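Local coordinates for protein lectin (Lotus tetragonolobus, PDB 2EIG) that probably binds L-fucosyl sugars as a calcium- and manganese-containing legume lectin that assembles from four subunits, at residues A[15-20]-A[90-95]; A[25-30]-A[215-220]; A[35-40]-A[208-213]; A[70-75]-A[153-158]; A[111-116]-A[194-199]. All coordinates share one frame; numbering follows the deposited sequence.

Contact 1. Residues A[15-20]-A[90-95]; sequences IFQGDA and GTEIPP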
# COMPACT_ATOMS: atom_id res chain seq x y z
N ILE A 15 -4.72 -32.19 -5.24
CA ILE A 15 -3.86 -32.80 -6.23
C ILE A 15 -2.46 -32.84 -5.63
O ILE A 15 -1.95 -31.83 -5.12
CB ILE A 15 -3.81 -31.99 -7.55
CG1 ILE A 15 -5.22 -31.93 -8.21
CG2 ILE A 15 -2.75 -32.56 -8.51
CD1 ILE A 15 -5.33 -30.81 -9.29
N PHE A 16 -1.87 -34.03 -5.64
CA PHE A 16 -0.51 -34.19 -5.15
C PHE A 16 0.41 -34.48 -6.31
O PHE A 16 0.07 -35.30 -7.17
CB PHE A 16 -0.46 -35.36 -4.18
CG PHE A 16 -1.40 -35.24 -3.08
CD1 PHE A 16 -1.01 -34.65 -1.90
CD2 PHE A 16 -2.70 -35.73 -3.21
CE1 PHE A 16 -1.90 -34.52 -0.86
CE2 PHE A 16 -3.60 -35.61 -2.18
CZ PHE A 16 -3.20 -35.02 -0.99
N GLN A 17 1.55 -33.79 -6.33
CA GLN A 17 2.53 -33.92 -7.40
C GLN A 17 3.86 -34.09 -6.73
O GLN A 17 4.07 -33.58 -5.63
CB GLN A 17 2.55 -32.71 -8.34
CG GLN A 17 1.12 -32.25 -8.73
CD GLN A 17 1.14 -31.27 -9.87
OE1 GLN A 17 0.08 -30.84 -10.38
NE2 GLN A 17 2.33 -30.88 -10.28
N GLY A 18 4.71 -34.86 -7.38
CA GLY A 18 6.01 -35.21 -6.87
C GLY A 18 5.91 -35.95 -5.55
O GLY A 18 5.13 -36.91 -5.40
N ASP A 19 6.69 -35.47 -4.58
CA ASP A 19 6.87 -36.13 -3.28
C ASP A 19 5.85 -35.77 -2.22
O ASP A 19 6.00 -36.14 -1.05
CB ASP A 19 8.33 -35.96 -2.83
CG ASP A 19 9.29 -36.67 -3.79
OD1 ASP A 19 10.07 -36.06 -4.52
OD2 ASP A 19 9.14 -37.87 -3.91
N ALA A 20 4.79 -35.07 -2.63
CA ALA A 20 3.76 -34.72 -1.66
C ALA A 20 2.81 -35.91 -1.42
O ALA A 20 2.32 -36.48 -2.37
CB ALA A 20 2.96 -33.51 -2.12
N GLY A 90 -3.56 -25.27 -14.30
CA GLY A 90 -2.84 -26.05 -15.29
C GLY A 90 -1.32 -26.01 -15.08
O GLY A 90 -0.62 -26.65 -15.85
N THR A 91 -0.85 -25.23 -14.07
CA THR A 91 0.52 -25.29 -13.43
C THR A 91 0.96 -26.78 -13.38
O THR A 91 0.17 -27.63 -12.98
CB THR A 91 0.59 -24.50 -11.87
OG1 THR A 91 1.38 -25.19 -10.86
CG2 THR A 91 -0.75 -24.27 -11.17
N GLU A 92 2.15 -27.12 -13.87
CA GLU A 92 2.79 -28.38 -13.43
C GLU A 92 4.04 -27.95 -12.70
O GLU A 92 4.37 -26.76 -12.72
CB GLU A 92 3.17 -29.32 -14.60
CG GLU A 92 1.98 -29.92 -15.39
CD GLU A 92 1.04 -30.72 -14.54
OE1 GLU A 92 -0.07 -31.01 -15.03
OE2 GLU A 92 1.38 -31.08 -13.39
N ILE A 93 4.71 -28.88 -12.02
CA ILE A 93 5.96 -28.61 -11.36
C ILE A 93 6.89 -28.11 -12.46
O ILE A 93 7.09 -28.80 -13.45
CB ILE A 93 6.51 -29.88 -10.70
CG1 ILE A 93 5.64 -30.24 -9.47
CG2 ILE A 93 8.05 -29.77 -10.39
CD1 ILE A 93 6.03 -31.53 -8.79
N PRO A 94 7.42 -26.89 -12.31
CA PRO A 94 8.21 -26.39 -13.46
C PRO A 94 9.53 -27.11 -13.66
O PRO A 94 10.15 -27.65 -12.68
CB PRO A 94 8.40 -24.89 -13.16
CG PRO A 94 7.42 -24.61 -11.97
CD PRO A 94 7.35 -25.89 -11.23
N PRO A 95 10.01 -27.11 -14.92
CA PRO A 95 11.39 -27.55 -15.19
C PRO A 95 12.35 -26.71 -14.36
O PRO A 95 11.98 -25.60 -13.99
CB PRO A 95 11.58 -27.20 -16.68
CG PRO A 95 10.26 -27.11 -17.23
CD PRO A 95 9.30 -26.71 -16.15
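With CG beside its backbone N (chi1 -45°) and the chain extended beyond CG, Q17 points toward I93 and E92 of the 90-95 loop. I93 sets CG1 in the same relation to its own backbone (chi1 -71°), and the two side chains run antiparallel past one another: I93 CD1 lies 3.7 Å from Q17 CB, while I93 CG1 lies 3.5 Å from Q17 NE2 farther out. The methyl CD1 also rests 3.8 Å from G18 N, where strand 14-18, an outermost strand, within this chain, of the seven-stranded sheet of the legume lectin sandwich, enters the type II' turn Q17-A20. E92, bent at chi2, crosses Q17 at about a right angle. Its OE2 stands 3.3 Å from Q17 OE1, two acceptors with no bond between them, and the amide and carboxylate planes differ by 27°. I93 also touches H42 of the neighbouring strand 39-50, which pairs through its backbone with Q17.

Contact 2. Residues A[25-30]-A[215-220]; sequences DGRLAM and RHDIYS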
# COMPACT_ATOMS: atom_id res chain seq x y z
N ASP A 25 -1.07 -39.58 10.73
CA ASP A 25 -1.93 -38.72 11.55
C ASP A 25 -2.58 -37.61 10.72
O ASP A 25 -2.71 -36.49 11.22
CB ASP A 25 -1.13 -38.01 12.67
CG ASP A 25 -0.63 -38.95 13.76
OD1 ASP A 25 -1.15 -40.08 13.86
OD2 ASP A 25 0.28 -38.51 14.53
N GLY A 26 -2.94 -37.90 9.47
CA GLY A 26 -3.59 -36.93 8.60
C GLY A 26 -2.78 -35.68 8.26
O GLY A 26 -3.35 -34.62 8.06
N ARG A 27 -1.46 -35.79 8.19
CA ARG A 27 -0.67 -34.59 7.89
C ARG A 27 -0.23 -34.55 6.43
O ARG A 27 -0.16 -35.59 5.77
CB ARG A 27 0.41 -34.31 8.96
CG ARG A 27 1.76 -34.91 8.78
CD ARG A 27 2.37 -35.09 10.19
NE ARG A 27 3.78 -34.69 10.32
CZ ARG A 27 4.42 -34.51 11.48
NH1 ARG A 27 5.71 -34.13 11.50
NH2 ARG A 27 3.79 -34.70 12.65
N LEU A 28 -0.02 -33.35 5.90
CA LEU A 28 0.42 -33.21 4.54
C LEU A 28 1.95 -33.08 4.50
O LEU A 28 2.51 -32.08 4.93
CB LEU A 28 -0.29 -32.00 3.88
CG LEU A 28 0.28 -31.60 2.50
CD1 LEU A 28 0.33 -32.78 1.46
CD2 LEU A 28 -0.57 -30.43 1.99
N ALA A 29 2.61 -34.12 4.00
CA ALA A 29 4.06 -34.16 4.05
C ALA A 29 4.68 -33.80 2.70
O ALA A 29 4.32 -34.35 1.66
CB ALA A 29 4.54 -35.47 4.50
N MET A 30 5.62 -32.86 2.75
CA MET A 30 6.16 -32.31 1.51
C MET A 30 7.64 -32.06 1.82
O MET A 30 8.00 -30.96 2.18
CB MET A 30 5.46 -30.97 1.19
CG MET A 30 3.95 -31.12 0.95
SD MET A 30 3.25 -29.53 0.60
CE MET A 30 3.83 -29.29 -1.11
N ARG A 215 11.93 -31.82 6.70
CA ARG A 215 10.51 -32.08 6.52
C ARG A 215 9.79 -30.73 6.41
O ARG A 215 10.23 -29.73 7.01
CB ARG A 215 9.96 -32.87 7.72
CG ARG A 215 10.62 -34.28 7.98
CD ARG A 215 9.74 -35.19 8.85
NE ARG A 215 8.42 -35.37 8.24
CZ ARG A 215 8.13 -36.21 7.25
NH1 ARG A 215 9.04 -37.04 6.77
NH2 ARG A 215 6.89 -36.23 6.77
N HIS A 216 8.69 -30.70 5.64
CA HIS A 216 7.68 -29.63 5.71
C HIS A 216 6.36 -30.34 5.80
O HIS A 216 5.91 -30.93 4.85
CB HIS A 216 7.67 -28.75 4.46
CG HIS A 216 9.04 -28.45 3.94
ND1 HIS A 216 9.63 -29.21 2.97
CD2 HIS A 216 9.96 -27.51 4.30
CE1 HIS A 216 10.84 -28.74 2.71
NE2 HIS A 216 11.06 -27.70 3.48
N ASP A 217 5.78 -30.32 6.99
CA ASP A 217 4.59 -31.08 7.27
C ASP A 217 3.60 -30.08 7.68
O ASP A 217 3.82 -29.30 8.63
CB ASP A 217 4.81 -32.04 8.43
CG ASP A 217 5.85 -33.05 8.14
OD1 ASP A 217 6.70 -33.26 9.03
OD2 ASP A 217 5.84 -33.61 7.01
N ILE A 218 2.50 -30.13 6.95
CA ILE A 218 1.39 -29.24 7.09
C ILE A 218 0.31 -30.02 7.78
O ILE A 218 -0.05 -31.12 7.35
CB ILE A 218 0.90 -28.78 5.69
CG1 ILE A 218 2.05 -28.14 4.90
CG2 ILE A 218 -0.28 -27.79 5.83
CD1 ILE A 218 1.68 -27.86 3.44
N TYR A 219 -0.27 -29.40 8.80
CA TYR A 219 -1.21 -30.04 9.67
C TYR A 219 -2.66 -29.71 9.38
O TYR A 219 -3.56 -30.49 9.71
CB TYR A 219 -0.90 -29.66 11.10
CG TYR A 219 0.52 -30.00 11.46
CD1 TYR A 219 1.33 -29.05 12.01
CD2 TYR A 219 1.05 -31.28 11.19
CE1 TYR A 219 2.65 -29.34 12.33
CE2 TYR A 219 2.37 -31.59 11.49
CZ TYR A 219 3.15 -30.62 12.07
OH TYR A 219 4.44 -30.91 12.40
N SER A 220 -2.89 -28.52 8.82
CA SER A 220 -4.23 -27.98 8.66
C SER A 220 -4.19 -26.87 7.64
O SER A 220 -3.13 -26.28 7.39
CB SER A 220 -4.82 -27.46 10.01
OG SER A 220 -4.27 -26.21 10.44
O HOH W 1 -2.87 -32.84 10.47
O HOH W 2 7.96 -33.41 5.09
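L28 and I218 form the hydrogen-bonded pair of an antiparallel bridge, with L28 N giving a 2.7 Å bond to I218 O and I218 N returning one to L28 O. Their side chains lie side by side: L28 CD2 meets I218 CD1 at 3.7 Å, and that same CD1 takes M30 SD at 3.6 Å. This tight, buried face looks into the legume lectin sandwich, where M30 and I218 reach F204 and L28 and M30 reach A43, residues of the facing seven-stranded sheet. Close by, H216 turns its ring edge to M30 O, and ND1 donates a short 2.5 Å bond in the ring plane; E214 binds NE2, the other ring nitrogen. The face carrying A29 and D217 is polar, and the arginines and Y219 around the buried acid are partly exposed. R215 grips the D217 carboxylate side-on, NE to the syn lone pair of OD1 and NH2 to OD2. R27 NH1 adds a second salt bridge to OD1 at 2.8 Å, from 49° above the carboxylate plane. The shared acid probably eases the repulsion between R27 NH1 and R215 NE, 4.4 Å apart. Y219 CE2 lies over one guanidinium face of R27, 3.6 Å from CZ, with the planes 78° apart. At the partly exposed G26 end, a water links two carbonyls, donating to G26 O and, at 2.6 Å, to Y219 O.

Contact 3. Residues A[35-40]-A[208-213]; sequences LVNRTT and TWNPER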
# COMPACT_ATOMS: atom_id res chain seq x y z
N LEU A 35 14.67 -38.37 3.24
CA LEU A 35 15.87 -39.25 3.17
C LEU A 35 16.26 -39.59 1.76
O LEU A 35 17.43 -39.87 1.47
CB LEU A 35 15.65 -40.54 3.96
CG LEU A 35 15.29 -40.34 5.42
CD1 LEU A 35 14.91 -41.71 6.13
CD2 LEU A 35 16.40 -39.52 6.16
N VAL A 36 15.26 -39.56 0.89
CA VAL A 36 15.38 -39.80 -0.51
C VAL A 36 16.50 -39.00 -1.21
O VAL A 36 17.17 -39.52 -2.09
CB VAL A 36 13.97 -39.60 -1.13
CG1 VAL A 36 13.94 -38.67 -2.33
CG2 VAL A 36 13.34 -40.98 -1.40
N ASN A 37 16.69 -37.78 -0.75
CA ASN A 37 17.54 -36.77 -1.41
C ASN A 37 16.69 -35.57 -1.94
O ASN A 37 15.88 -35.06 -1.17
CB ASN A 37 18.69 -37.38 -2.29
CG ASN A 37 18.54 -37.17 -3.81
OD1 ASN A 37 19.41 -36.55 -4.46
ND2 ASN A 37 17.49 -37.79 -4.41
N ARG A 38 16.88 -35.12 -3.18
CA ARG A 38 16.17 -33.97 -3.70
C ARG A 38 14.71 -34.32 -3.87
O ARG A 38 14.33 -35.34 -4.49
CB ARG A 38 16.71 -33.55 -5.07
CG ARG A 38 18.19 -33.17 -5.04
CD ARG A 38 18.70 -32.92 -6.42
NE ARG A 38 20.09 -32.47 -6.36
CZ ARG A 38 20.88 -32.29 -7.43
NH1 ARG A 38 20.41 -32.53 -8.65
NH2 ARG A 38 22.14 -31.86 -7.26
N THR A 39 13.85 -33.49 -3.32
CA THR A 39 12.45 -33.69 -3.58
C THR A 39 11.84 -32.39 -4.06
O THR A 39 12.32 -31.33 -3.76
CB THR A 39 11.67 -34.22 -2.34
OG1 THR A 39 11.75 -33.24 -1.30
CG2 THR A 39 12.22 -35.58 -1.88
N THR A 40 10.78 -32.54 -4.82
CA THR A 40 9.87 -31.46 -5.10
C THR A 40 8.50 -32.02 -4.88
O THR A 40 8.22 -33.11 -5.35
CB THR A 40 9.97 -30.98 -6.54
OG1 THR A 40 11.34 -30.64 -6.79
CG2 THR A 40 9.04 -29.76 -6.79
N THR A 208 13.51 -30.03 -1.27
CA THR A 208 14.65 -30.35 -0.43
C THR A 208 15.75 -30.65 -1.45
O THR A 208 15.51 -30.81 -2.63
CB THR A 208 14.40 -31.58 0.45
OG1 THR A 208 14.08 -32.69 -0.39
CG2 THR A 208 13.23 -31.33 1.47
N TRP A 209 16.97 -30.71 -0.96
CA TRP A 209 18.10 -30.77 -1.83
C TRP A 209 18.91 -32.03 -1.44
O TRP A 209 18.33 -33.05 -1.02
CB TRP A 209 18.90 -29.45 -1.71
CG TRP A 209 19.94 -29.25 -2.73
CD1 TRP A 209 21.28 -29.07 -2.51
CD2 TRP A 209 19.77 -29.24 -4.15
NE1 TRP A 209 21.94 -28.96 -3.69
CE2 TRP A 209 21.04 -29.05 -4.72
CE3 TRP A 209 18.65 -29.35 -4.99
CZ2 TRP A 209 21.24 -28.94 -6.12
CZ3 TRP A 209 18.85 -29.30 -6.38
CH2 TRP A 209 20.13 -29.08 -6.93
N ASN A 210 20.22 -31.98 -1.61
CA ASN A 210 21.07 -33.09 -1.25
C ASN A 210 22.45 -32.49 -1.21
O ASN A 210 22.94 -32.04 -2.25
CB ASN A 210 20.97 -34.21 -2.30
CG ASN A 210 21.67 -35.49 -1.86
OD1 ASN A 210 21.41 -36.57 -2.42
ND2 ASN A 210 22.54 -35.39 -0.86
N PRO A 211 23.10 -32.46 -0.02
CA PRO A 211 22.63 -33.01 1.29
C PRO A 211 21.50 -32.29 2.03
O PRO A 211 20.92 -32.87 2.93
CB PRO A 211 23.88 -32.90 2.16
CG PRO A 211 24.66 -31.72 1.55
CD PRO A 211 24.46 -31.90 0.08
N GLU A 212 21.24 -31.02 1.72
CA GLU A 212 20.43 -30.16 2.58
C GLU A 212 18.97 -30.61 2.43
O GLU A 212 18.51 -30.89 1.35
CB GLU A 212 20.55 -28.69 2.15
CG GLU A 212 21.85 -27.92 2.49
CD GLU A 212 22.88 -28.02 1.44
OE1 GLU A 212 22.79 -28.92 0.58
OE2 GLU A 212 23.80 -27.19 1.46
N ARG A 213 18.22 -30.63 3.52
CA ARG A 213 16.85 -31.15 3.45
C ARG A 213 16.20 -30.94 4.78
O ARG A 213 16.86 -30.67 5.78
CB ARG A 213 16.84 -32.62 3.11
CG ARG A 213 17.43 -33.51 4.24
CD ARG A 213 17.62 -34.86 3.68
NE ARG A 213 18.94 -34.96 3.06
CZ ARG A 213 19.30 -35.95 2.26
NH1 ARG A 213 18.39 -36.87 1.94
NH2 ARG A 213 20.54 -36.01 1.76
O HOH W 3 23.39 -32.57 -4.99
O HOH W 4 14.52 -30.09 -5.08
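The loop that follows strand 199-208 closes here against the start of strand 39-50, the neighbour of strand 199-208 in the seven-stranded sheet, through R38 and W209. The R38 chain, extended from CG to NE, runs alongside the indole and lays its guanidinium flat on it, planes 12° apart. CZ sits 3.8 Å from the centroid of the six-membered ring of W209, a cation-pi stack, while R38 CD makes a CH-pi contact with the same ring. A water joins R38 NH2 to N210 O. Where the two strands meet, T39 and T208 form an antiparallel hydrogen-bonded pair, T208 N to T39 O at 3.1 Å. Both place OG1 between backbone N and carbonyl carbon (chi1 62° and 58°), which brings T39 OG1 and T208 OG1 to a 2.6 Å hydrogen bond. The peptide bond before P211 is cis; P211 O accepts R213 NE at 2.9 Å, steadying a guanidinium whose NH1 weakly bonds L35 O and also binds P34 O. The W209 side chain is about 10 Å from the bound calcium.

Contact 4. Residues A[70-75]-A[153-158]; sequences VSNVQR and RVSGSL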
# COMPACT_ATOMS: atom_id res chain seq x y z
N VAL A 70 8.35 -27.31 10.10
CA VAL A 70 9.54 -27.79 9.40
C VAL A 70 10.51 -28.42 10.38
O VAL A 70 10.69 -27.93 11.50
CB VAL A 70 10.24 -26.68 8.51
CG1 VAL A 70 9.19 -26.05 7.56
CG2 VAL A 70 10.90 -25.59 9.36
N SER A 71 11.08 -29.55 9.98
CA SER A 71 11.89 -30.36 10.89
C SER A 71 13.18 -30.75 10.27
O SER A 71 13.23 -31.16 9.09
CB SER A 71 11.13 -31.62 11.32
OG SER A 71 9.97 -31.23 11.98
N ASN A 72 14.24 -30.65 11.08
CA ASN A 72 15.58 -31.12 10.68
C ASN A 72 15.60 -32.63 10.41
O ASN A 72 14.83 -33.35 10.98
CB ASN A 72 16.60 -30.84 11.80
CG ASN A 72 16.86 -29.38 12.00
OD1 ASN A 72 16.29 -28.53 11.32
ND2 ASN A 72 17.73 -29.07 12.99
N VAL A 73 16.47 -33.06 9.52
CA VAL A 73 16.64 -34.46 9.20
C VAL A 73 18.12 -34.80 9.35
O VAL A 73 18.98 -34.08 8.82
CB VAL A 73 16.30 -34.78 7.71
CG1 VAL A 73 16.42 -36.30 7.44
CG2 VAL A 73 14.94 -34.28 7.31
N GLN A 74 18.52 -35.72 10.21
CA GLN A 74 18.62 -35.47 11.59
C GLN A 74 19.88 -34.55 11.58
O GLN A 74 19.81 -33.44 12.07
CB GLN A 74 18.78 -36.78 12.41
CG GLN A 74 17.40 -37.48 12.76
CD GLN A 74 16.71 -38.19 11.53
OE1 GLN A 74 15.56 -37.87 11.17
NE2 GLN A 74 17.43 -39.19 10.92
N ARG A 75 20.99 -34.93 10.93
CA ARG A 75 22.19 -34.00 10.92
C ARG A 75 22.34 -33.06 9.70
O ARG A 75 23.20 -32.18 9.69
CB ARG A 75 23.54 -34.71 11.26
CG ARG A 75 24.26 -35.40 10.06
CD ARG A 75 23.19 -35.92 9.04
NE ARG A 75 23.63 -37.03 8.23
CZ ARG A 75 22.83 -38.03 7.84
NH1 ARG A 75 23.33 -39.04 7.10
NH2 ARG A 75 21.54 -38.03 8.20
N ARG A 153 13.71 -20.00 12.34
CA ARG A 153 13.18 -21.34 12.00
C ARG A 153 13.54 -22.25 13.19
O ARG A 153 14.70 -22.28 13.60
CB ARG A 153 13.74 -21.82 10.69
CG ARG A 153 13.52 -23.26 10.42
CD ARG A 153 14.49 -23.71 9.35
NE ARG A 153 14.33 -25.12 8.99
CZ ARG A 153 14.83 -26.14 9.69
NH1 ARG A 153 15.48 -25.94 10.82
NH2 ARG A 153 14.66 -27.37 9.27
N VAL A 154 12.54 -22.95 13.73
CA VAL A 154 12.76 -23.87 14.86
C VAL A 154 12.29 -25.24 14.41
O VAL A 154 11.09 -25.46 14.14
CB VAL A 154 12.04 -23.40 16.22
CG1 VAL A 154 12.19 -24.45 17.36
CG2 VAL A 154 12.54 -22.00 16.69
N SER A 155 13.22 -26.16 14.36
CA SER A 155 12.90 -27.54 13.98
C SER A 155 11.78 -28.16 14.80
O SER A 155 11.85 -28.22 16.03
CB SER A 155 14.14 -28.41 14.11
OG SER A 155 13.86 -29.70 13.65
N GLY A 156 10.75 -28.63 14.11
CA GLY A 156 9.62 -29.28 14.79
C GLY A 156 8.65 -28.34 15.43
O GLY A 156 7.63 -28.78 15.99
N SER A 157 8.91 -27.04 15.34
CA SER A 157 8.07 -26.05 16.03
C SER A 157 6.86 -25.68 15.19
O SER A 157 6.99 -25.43 14.01
CB SER A 157 8.82 -24.79 16.35
OG SER A 157 8.01 -23.93 17.14
N LEU A 158 5.70 -25.61 15.82
CA LEU A 158 4.48 -25.34 15.08
C LEU A 158 4.46 -23.89 14.69
O LEU A 158 4.69 -23.01 15.52
CB LEU A 158 3.23 -25.68 15.89
CG LEU A 158 1.91 -25.33 15.22
CD1 LEU A 158 1.57 -26.48 14.29
CD2 LEU A 158 0.81 -25.07 16.31
O HOH W 5 8.96 -25.27 12.28
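N72 and R153 meet through an end-on grip in which both terminal nitrogens of the arginine hold a single oxygen: NH1 donates to N72 OD1 at 2.8 Å and NH2 to the same atom at 2.9 Å. The R153 chain sets CG anti to the backbone N (chi1 167°) and stays extended from CG to NE, then turns at chi4. Amide and guanidinium are nearly coplanar, 12° apart. NH2 also forms a salt bridge with E214, a second partner for the guanidinium. On the way out the arginine crosses V70 obliquely, CG2 of the valine lying 3.5 Å from R153 NE. The 153-158 segment lies in the loop between strands 147-150 and 159-166, and its type II turn V154-S157 fastens it to strand 61-72, in the sheet of the lectin sandwich that faces the seven-stranded one. S155 holds OG anti to its backbone N, where it accepts N72 N at 2.8 Å along a nearly straight 173° bond. Next to it G156 N donates to V70 O at 2.7 Å, and S155 CA-H approaches the same oxygen. S71 OG rests 3.4 Å from G156 CA. A water accepts from V70 N and lies within hydrogen-bonding distance of V154 O and S157 O.

Contact 5. Residues A[111-116]-A[194-199]; sequences QNQFVA and TVLPEK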
# COMPACT_ATOMS: atom_id res chain seq x y z
N GLN A 111 9.60 -16.52 -17.74
CA GLN A 111 8.16 -16.48 -17.90
C GLN A 111 7.49 -16.87 -16.59
O GLN A 111 6.26 -17.02 -16.55
CB GLN A 111 7.73 -17.39 -19.05
CG GLN A 111 8.17 -16.88 -20.43
CD GLN A 111 7.73 -15.44 -20.64
OE1 GLN A 111 6.61 -15.24 -20.91
NE2 GLN A 111 8.62 -14.44 -20.39
N ASN A 112 8.25 -17.03 -15.51
CA ASN A 112 7.63 -17.53 -14.28
C ASN A 112 6.54 -16.64 -13.78
O ASN A 112 6.70 -15.44 -13.70
CB ASN A 112 8.66 -17.76 -13.19
CG ASN A 112 9.63 -18.84 -13.55
OD1 ASN A 112 9.25 -19.99 -13.78
ND2 ASN A 112 10.91 -18.47 -13.60
N GLN A 113 5.41 -17.25 -13.48
CA GLN A 113 4.24 -16.50 -13.17
C GLN A 113 3.54 -17.11 -11.94
O GLN A 113 3.06 -18.22 -11.99
CB GLN A 113 3.32 -16.53 -14.40
CG GLN A 113 2.30 -15.47 -14.30
CD GLN A 113 1.35 -15.48 -15.46
OE1 GLN A 113 1.57 -16.18 -16.44
NE2 GLN A 113 0.31 -14.69 -15.36
N PHE A 114 3.53 -16.38 -10.84
CA PHE A 114 3.00 -16.94 -9.58
C PHE A 114 3.08 -15.90 -8.52
O PHE A 114 3.84 -14.90 -8.62
CB PHE A 114 3.78 -18.22 -9.11
CG PHE A 114 5.21 -17.93 -8.73
CD1 PHE A 114 5.52 -17.44 -7.46
CD2 PHE A 114 6.23 -18.06 -9.66
CE1 PHE A 114 6.81 -17.10 -7.13
CE2 PHE A 114 7.53 -17.70 -9.36
CZ PHE A 114 7.83 -17.23 -8.11
N VAL A 115 2.31 -16.12 -7.48
CA VAL A 115 2.40 -15.31 -6.29
C VAL A 115 2.63 -16.36 -5.21
O VAL A 115 1.93 -17.37 -5.16
CB VAL A 115 1.14 -14.43 -6.05
CG1 VAL A 115 1.18 -13.78 -4.69
CG2 VAL A 115 0.99 -13.32 -7.12
N ALA A 116 3.66 -16.14 -4.39
CA ALA A 116 3.97 -17.09 -3.35
C ALA A 116 4.35 -16.39 -2.04
O ALA A 116 4.86 -15.27 -2.05
CB ALA A 116 5.11 -18.01 -3.82
N THR A 194 -3.02 -8.45 -12.56
CA THR A 194 -1.90 -8.10 -13.48
C THR A 194 -0.99 -9.28 -13.67
O THR A 194 -0.43 -9.51 -14.75
CB THR A 194 -1.04 -6.85 -13.06
OG1 THR A 194 -0.61 -6.94 -11.70
CG2 THR A 194 -1.76 -5.48 -13.28
N VAL A 195 -0.81 -10.06 -12.62
CA VAL A 195 0.20 -11.11 -12.65
C VAL A 195 -0.32 -12.51 -12.88
O VAL A 195 0.45 -13.39 -13.16
CB VAL A 195 1.13 -11.06 -11.42
CG1 VAL A 195 2.04 -9.81 -11.51
CG2 VAL A 195 0.32 -11.08 -10.10
N LEU A 196 -1.63 -12.72 -12.76
CA LEU A 196 -2.12 -14.08 -12.83
C LEU A 196 -3.36 -14.15 -13.71
O LEU A 196 -4.05 -13.13 -13.86
CB LEU A 196 -2.49 -14.57 -11.41
CG LEU A 196 -1.33 -15.00 -10.51
CD1 LEU A 196 -1.79 -15.16 -9.08
CD2 LEU A 196 -0.67 -16.26 -11.03
N PRO A 197 -3.67 -15.34 -14.27
CA PRO A 197 -4.90 -15.46 -15.04
C PRO A 197 -6.08 -15.64 -14.13
O PRO A 197 -5.93 -15.62 -12.90
CB PRO A 197 -4.67 -16.74 -15.90
CG PRO A 197 -3.86 -17.59 -15.02
CD PRO A 197 -2.92 -16.60 -14.26
N GLU A 198 -7.26 -15.80 -14.71
CA GLU A 198 -8.46 -15.64 -13.92
C GLU A 198 -8.81 -16.88 -13.07
O GLU A 198 -9.69 -16.84 -12.25
CB GLU A 198 -9.60 -15.25 -14.86
CG GLU A 198 -9.97 -16.36 -15.82
CD GLU A 198 -10.78 -15.81 -16.99
OE1 GLU A 198 -12.02 -15.95 -16.96
OE2 GLU A 198 -10.16 -15.22 -17.91
N LYS A 199 -8.10 -17.99 -13.31
CA LYS A 199 -8.30 -19.22 -12.55
C LYS A 199 -6.90 -19.61 -12.13
O LYS A 199 -5.98 -19.52 -12.91
CB LYS A 199 -8.92 -20.37 -13.38
CG LYS A 199 -10.39 -20.16 -13.77
CD LYS A 199 -10.86 -21.33 -14.62
CE LYS A 199 -12.14 -20.95 -15.41
NZ LYS A 199 -13.07 -20.09 -14.59
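The backbone entering strand 115-120 at Q113-V115 runs 104° from the direction of V195-P197, where the short helix 192-195 gives way to loop at L196, and the nearest CA atoms, F114 and L196, are still 6.7 Å apart. Side chains therefore bridge most of the gap. Q113 places CG anti to its backbone N (chi1 -164°) and stays extended beyond CG, carrying its amide to the end of the helix. There NE2 donates to V195 O at 2.6 Å; the oxygen lies in the amide plane of Q113, whereas the donor stands 48° above the carbonyl plane. P197 CD flanks the amide at 3.9 Å from NE2. Beside this bond the contact is apolar. V115 CG2 touches two neighbours, V195 CG2 at 3.8 Å and L196 CD1 at 3.9 Å, with the two valines crossing at about a right angle. The other leucine branch, CD2, lies 4.0 Å from F114 CA. L196 continues onto L86 and P88 of strand 81-88, and V195 onto V140. S145 and M144 of the second subunit pack on V195 and Q113, and T194 OG1 bonds L146 O there. A single amide-to-carbonyl bond thus holds the lead-in to strand 115-120 at the end of helix 192-195, while valine and leucine contacts supply the rest, close to the subunit interface.

In the fold
All five contacts lie in one legume lectin domain, a sandwich of two antiparallel sheets. Contacts 1, 3 and 5 reach the seven-stranded sheet; contacts 2 and 4 share neighbouring strands 214-226 and 61-72 of the other, their centres 13 Å apart. Side chains of contact 2 reach the other layer, touching contact 1 through F16 on L28 and contact 3 through H216 on T208. Contacts 3 and 4 meet where L35 packs on V73. Along the chain, contact 4 nests inside contact 3, and contact 3 inside contact 2, while contact 1 closes before contact 5 opens. Contacts 4 and 5 are about 31 Å apart, centre to centre; contact 3 lies near the bound calcium, contact 5 at the subunit interface.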